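Local coordinates for protein angiotensin-converting enzyme (Anopheles gambiae, PDB 6S1Y) that probably cleaves peptides as a zinc metallopeptidase of the angiotensin-converting enzyme family, its metal held by an HExxH helix together with a second helix, at residues H222-Y227 against L590-W596. Residues are numbered along the deposited sequence.
Sequences HAYVRY and LGAHVGW
Peripheral in the fold, its centre about 27 Å from the chain centre, this helix-to-loop contact lays an extended C-terminal loop across helix 203-233, burying 486 Å². Helix 577-590 ends in a Schellman motif (C-prime Gly-591, phi/psi 75/28); Ala-592 to Val-594 then run extended, Ala-592 beside Tyr-227 (CA-CA 6.0 Å), Val-594 beside Ala-223 (5.1 Å). Leu-590 CD1 lies 4.1 Å from the Tyr-227 ring centroid, a CH-pi contact over its face, and Tyr-227 CB meets Ala-592 CB at 3.9 Å. Arg-226 (chi1-chi3 t, t, p) sends NH2 to His-593 O (2.8 Å) and Gly-595 O (2.6 Å), NH1 to Gly-595 O (3.0 Å) and Gly-242 O. One water links Ala-223 O, Arg-226 NE and His-593 O (2.8, 2.9, 2.7 Å); another, His-222 ND1 and Gly-595 N (2.9, 2.8 Å). The His-222 and six-membered Trp-596 rings meet obliquely (centroids 4.4 Å, planes 38°); His-222 NE2 hydrogen-bonds to Gly-468 O. Leu-590, Ala-592 and Trp-596 supply side-chain contacts, while the guanidinium reads backbone carbonyls through charge-assisted hydrogen bonds, without a salt bridge.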
ATOM      1  N   HIS A 222       7.715 -15.232  12.298  1.00 34.90           N
ATOM      2  CA  HIS A 222       6.582 -16.137  12.184  1.00 33.51           C
ATOM      3  C   HIS A 222       6.612 -17.217  13.251  1.00 32.90           C
ATOM      4  O   HIS A 222       5.579 -17.544  13.845  1.00 33.60           O
ATOM      5  CB  HIS A 222       6.603 -16.774  10.795  1.00 33.65           C
ATOM      6  CG  HIS A 222       5.580 -17.840  10.595  1.00 33.21           C
ATOM      7  ND1 HIS A 222       5.681 -19.079  11.181  1.00 31.15           N
ATOM      8  CD2 HIS A 222       4.439 -17.849   9.870  1.00 34.26           C
ATOM      9  CE1 HIS A 222       4.631 -19.801  10.844  1.00 32.92           C
ATOM     10  NE2 HIS A 222       3.867 -19.082  10.043  1.00 34.18           N
ATOM     11  N   ALA A 223       7.783 -17.792  13.510  1.00 33.85           N
ATOM     12  CA  ALA A 223       7.859 -18.891  14.475  1.00 33.87           C
ATOM     13  C   ALA A 223       7.588 -18.406  15.893  1.00 32.15           C
ATOM     14  O   ALA A 223       6.962 -19.107  16.690  1.00 32.18           O
ATOM     15  CB  ALA A 223       9.225 -19.554  14.390  1.00 33.95           C
ATOM     16  N   TYR A 224       8.059 -17.210  16.238  1.00 34.30           N
ATOM     17  CA  TYR A 224       7.796 -16.684  17.576  1.00 33.93           C
ATOM     18  C   TYR A 224       6.321 -16.353  17.755  1.00 31.55           C
ATOM     19  O   TYR A 224       5.706 -16.729  18.755  1.00 33.46           O
ATOM     20  CB  TYR A 224       8.665 -15.458  17.834  1.00 35.31           C
ATOM     21  CG  TYR A 224       8.573 -14.973  19.271  1.00 33.83           C
ATOM     22  CD1 TYR A 224       9.340 -15.565  20.256  1.00 33.31           C
ATOM     23  CD2 TYR A 224       7.679 -13.974  19.640  1.00 34.85           C
ATOM     24  CE1 TYR A 224       9.248 -15.167  21.573  1.00 37.17           C
ATOM     25  CE2 TYR A 224       7.592 -13.538  20.973  1.00 36.05           C
ATOM     26  CZ  TYR A 224       8.375 -14.143  21.932  1.00 37.38           C
ATOM     27  OH  TYR A 224       8.299 -13.749  23.235  1.00 37.10           O
ATOM     28  N   VAL A 225       5.723 -15.679  16.777  1.00 31.29           N
ATOM     29  CA  VAL A 225       4.300 -15.342  16.867  1.00 31.30           C
ATOM     30  C   VAL A 225       3.471 -16.607  17.029  1.00 32.16           C
ATOM     31  O   VAL A 225       2.585 -16.686  17.891  1.00 35.70           O
ATOM     32  CB  VAL A 225       3.857 -14.534  15.631  1.00 30.90           C
ATOM     33  CG1 VAL A 225       2.346 -14.316  15.611  1.00 32.62           C
ATOM     34  CG2 VAL A 225       4.577 -13.195  15.599  1.00 32.67           C
ATOM     35  N   ARG A 226       3.740 -17.620  16.212  1.00 31.97           N
ATOM     36  CA  ARG A 226       2.990 -18.865  16.314  1.00 31.75           C
ATOM     37  C   ARG A 226       3.142 -19.491  17.695  1.00 33.90           C
ATOM     38  O   ARG A 226       2.165 -19.973  18.280  1.00 34.70           O
ATOM     39  CB  ARG A 226       3.438 -19.828  15.221  1.00 32.63           C
ATOM     40  CG  ARG A 226       2.876 -21.257  15.319  1.00 34.17           C
ATOM     41  CD  ARG A 226       3.246 -22.098  14.101  1.00 35.29           C
ATOM     42  NE  ARG A 226       4.675 -22.353  13.994  1.00 34.15           N
ATOM     43  CZ  ARG A 226       5.246 -22.964  12.951  1.00 33.50           C
ATOM     44  NH1 ARG A 226       4.500 -23.372  11.951  1.00 31.93           N
ATOM     45  NH2 ARG A 226       6.566 -23.157  12.919  1.00 34.30           N
ATOM     46  N   TYR A 227       4.357 -19.487  18.243  1.00 33.19           N
ATOM     47  CA  TYR A 227       4.555 -20.028  19.578  1.00 34.15           C
ATOM     48  C   TYR A 227       3.704 -19.287  20.606  1.00 35.35           C
ATOM     49  O   TYR A 227       3.058 -19.914  21.458  1.00 35.62           O
ATOM     50  CB  TYR A 227       6.040 -19.964  19.931  1.00 34.12           C
ATOM     51  CG  TYR A 227       6.329 -20.307  21.366  1.00 36.02           C
ATOM     52  CD1 TYR A 227       6.309 -19.326  22.366  1.00 36.35           C
ATOM     53  CD2 TYR A 227       6.639 -21.597  21.725  1.00 36.91           C
ATOM     54  CE1 TYR A 227       6.567 -19.651  23.688  1.00 37.08           C
ATOM     55  CE2 TYR A 227       6.910 -21.934  23.021  1.00 37.65           C
ATOM     56  CZ  TYR A 227       6.870 -20.973  23.996  1.00 38.81           C
ATOM     57  OH  TYR A 227       7.130 -21.362  25.266  1.00 39.92           O
ATOM     58  N   LEU A 590      13.180 -21.570  23.479  1.00 36.61           N
ATOM     59  CA  LEU A 590      11.817 -21.965  23.776  1.00 39.07           C
ATOM     60  C   LEU A 590      11.448 -23.296  23.138  1.00 38.55           C
ATOM     61  O   LEU A 590      10.473 -23.918  23.566  1.00 39.87           O
ATOM     62  CB  LEU A 590      10.838 -20.892  23.300  1.00 39.39           C
ATOM     63  CG  LEU A 590      10.952 -19.482  23.880  1.00 39.63           C
ATOM     64  CD1 LEU A 590      10.154 -18.516  23.004  1.00 38.58           C
ATOM     65  CD2 LEU A 590      10.446 -19.471  25.264  1.00 40.62           C
ATOM     66  N   GLY A 591      12.222 -23.757  22.160  1.00 38.29           N
ATOM     67  CA  GLY A 591      11.852 -24.934  21.410  1.00 39.60           C
ATOM     68  C   GLY A 591      10.750 -24.689  20.406  1.00 39.92           C
ATOM     69  O   GLY A 591       9.990 -25.595  20.114  1.00 40.85           O
ATOM     70  N   ALA A 592      10.619 -23.471  19.889  1.00 37.93           N
ATOM     71  CA  ALA A 592       9.594 -23.204  18.896  1.00 39.01           C
ATOM     72  C   ALA A 592      10.018 -23.774  17.547  1.00 39.31           C
ATOM     73  O   ALA A 592      11.151 -23.543  17.106  1.00 40.53           O
ATOM     74  CB  ALA A 592       9.352 -21.703  18.784  1.00 38.17           C
ATOM     75  N   HIS A 593       9.124 -24.515  16.882  1.00 38.53           N
ATOM     76  CA  HIS A 593       9.429 -24.961  15.532  1.00 38.64           C
ATOM     77  C   HIS A 593       9.492 -23.760  14.597  1.00 37.33           C
ATOM     78  O   HIS A 593       8.682 -22.830  14.693  1.00 36.90           O
ATOM     79  CB  HIS A 593       8.380 -25.944  15.006  1.00 38.77           C
ATOM     80  CG  HIS A 593       8.424 -27.297  15.652  1.00 41.20           C
ATOM     81  ND1 HIS A 593       7.660 -27.617  16.754  1.00 42.17           N
ATOM     82  CD2 HIS A 593       9.131 -28.412  15.343  1.00 43.01           C
ATOM     83  CE1 HIS A 593       7.902 -28.866  17.107  1.00 44.06           C
ATOM     84  NE2 HIS A 593       8.793 -29.371  16.265  1.00 45.90           N
ATOM     85  N   VAL A 594      10.438 -23.801  13.670  1.00 37.39           N
ATOM     86  CA  VAL A 594      10.548 -22.836  12.584  1.00 36.43           C
ATOM     87  C   VAL A 594      10.105 -23.492  11.278  1.00 36.74           C
ATOM     88  O   VAL A 594      10.424 -24.660  11.021  1.00 37.98           O
ATOM     89  CB  VAL A 594      11.994 -22.312  12.496  1.00 35.96           C
ATOM     90  CG1 VAL A 594      12.109 -21.227  11.453  1.00 37.31           C
ATOM     91  CG2 VAL A 594      12.446 -21.811  13.873  1.00 36.33           C
ATOM     92  N   GLY A 595       9.405 -22.719  10.432  1.00 35.25           N
ATOM     93  CA  GLY A 595       8.856 -23.226   9.201  1.00 35.18           C
ATOM     94  C   GLY A 595       7.518 -23.926   9.405  1.00 36.30           C
ATOM     95  O   GLY A 595       6.992 -24.020  10.508  1.00 33.73           O
ATOM     96  N   TRP A 596       6.977 -24.452   8.304  1.00 35.21           N
ATOM     97  CA  TRP A 596       5.641 -25.015   8.353  1.00 36.80           C
ATOM     98  C   TRP A 596       5.383 -25.995   7.206  1.00 37.26           C
ATOM     99  O   TRP A 596       5.806 -25.793   6.069  1.00 37.43           O
ATOM    100  CB  TRP A 596       4.588 -23.891   8.297  1.00 35.13           C
ATOM    101  CG  TRP A 596       4.792 -22.976   7.108  1.00 34.54           C
ATOM    102  CD1 TRP A 596       4.286 -23.139   5.850  1.00 37.23           C
ATOM    103  CD2 TRP A 596       5.546 -21.770   7.076  1.00 33.89           C
ATOM    104  NE1 TRP A 596       4.674 -22.093   5.034  1.00 35.11           N
ATOM    105  CE2 TRP A 596       5.461 -21.252   5.769  1.00 35.05           C
ATOM    106  CE3 TRP A 596       6.270 -21.059   8.034  1.00 34.99           C
ATOM    107  CZ2 TRP A 596       6.089 -20.085   5.394  1.00 34.86           C
ATOM    108  CZ3 TRP A 596       6.897 -19.900   7.652  1.00 35.91           C
ATOM    109  CH2 TRP A 596       6.801 -19.426   6.340  1.00 35.80           C
TER
HETATM  110  O   HOH W   1       8.417 -20.142  11.043  1.00 32.71           O
HETATM  111  O   HOH W   2       6.574 -21.855  16.116  1.00 31.72           O
HETATM  112  O   HOH W   3       9.078 -23.209  25.798  1.00 35.77           O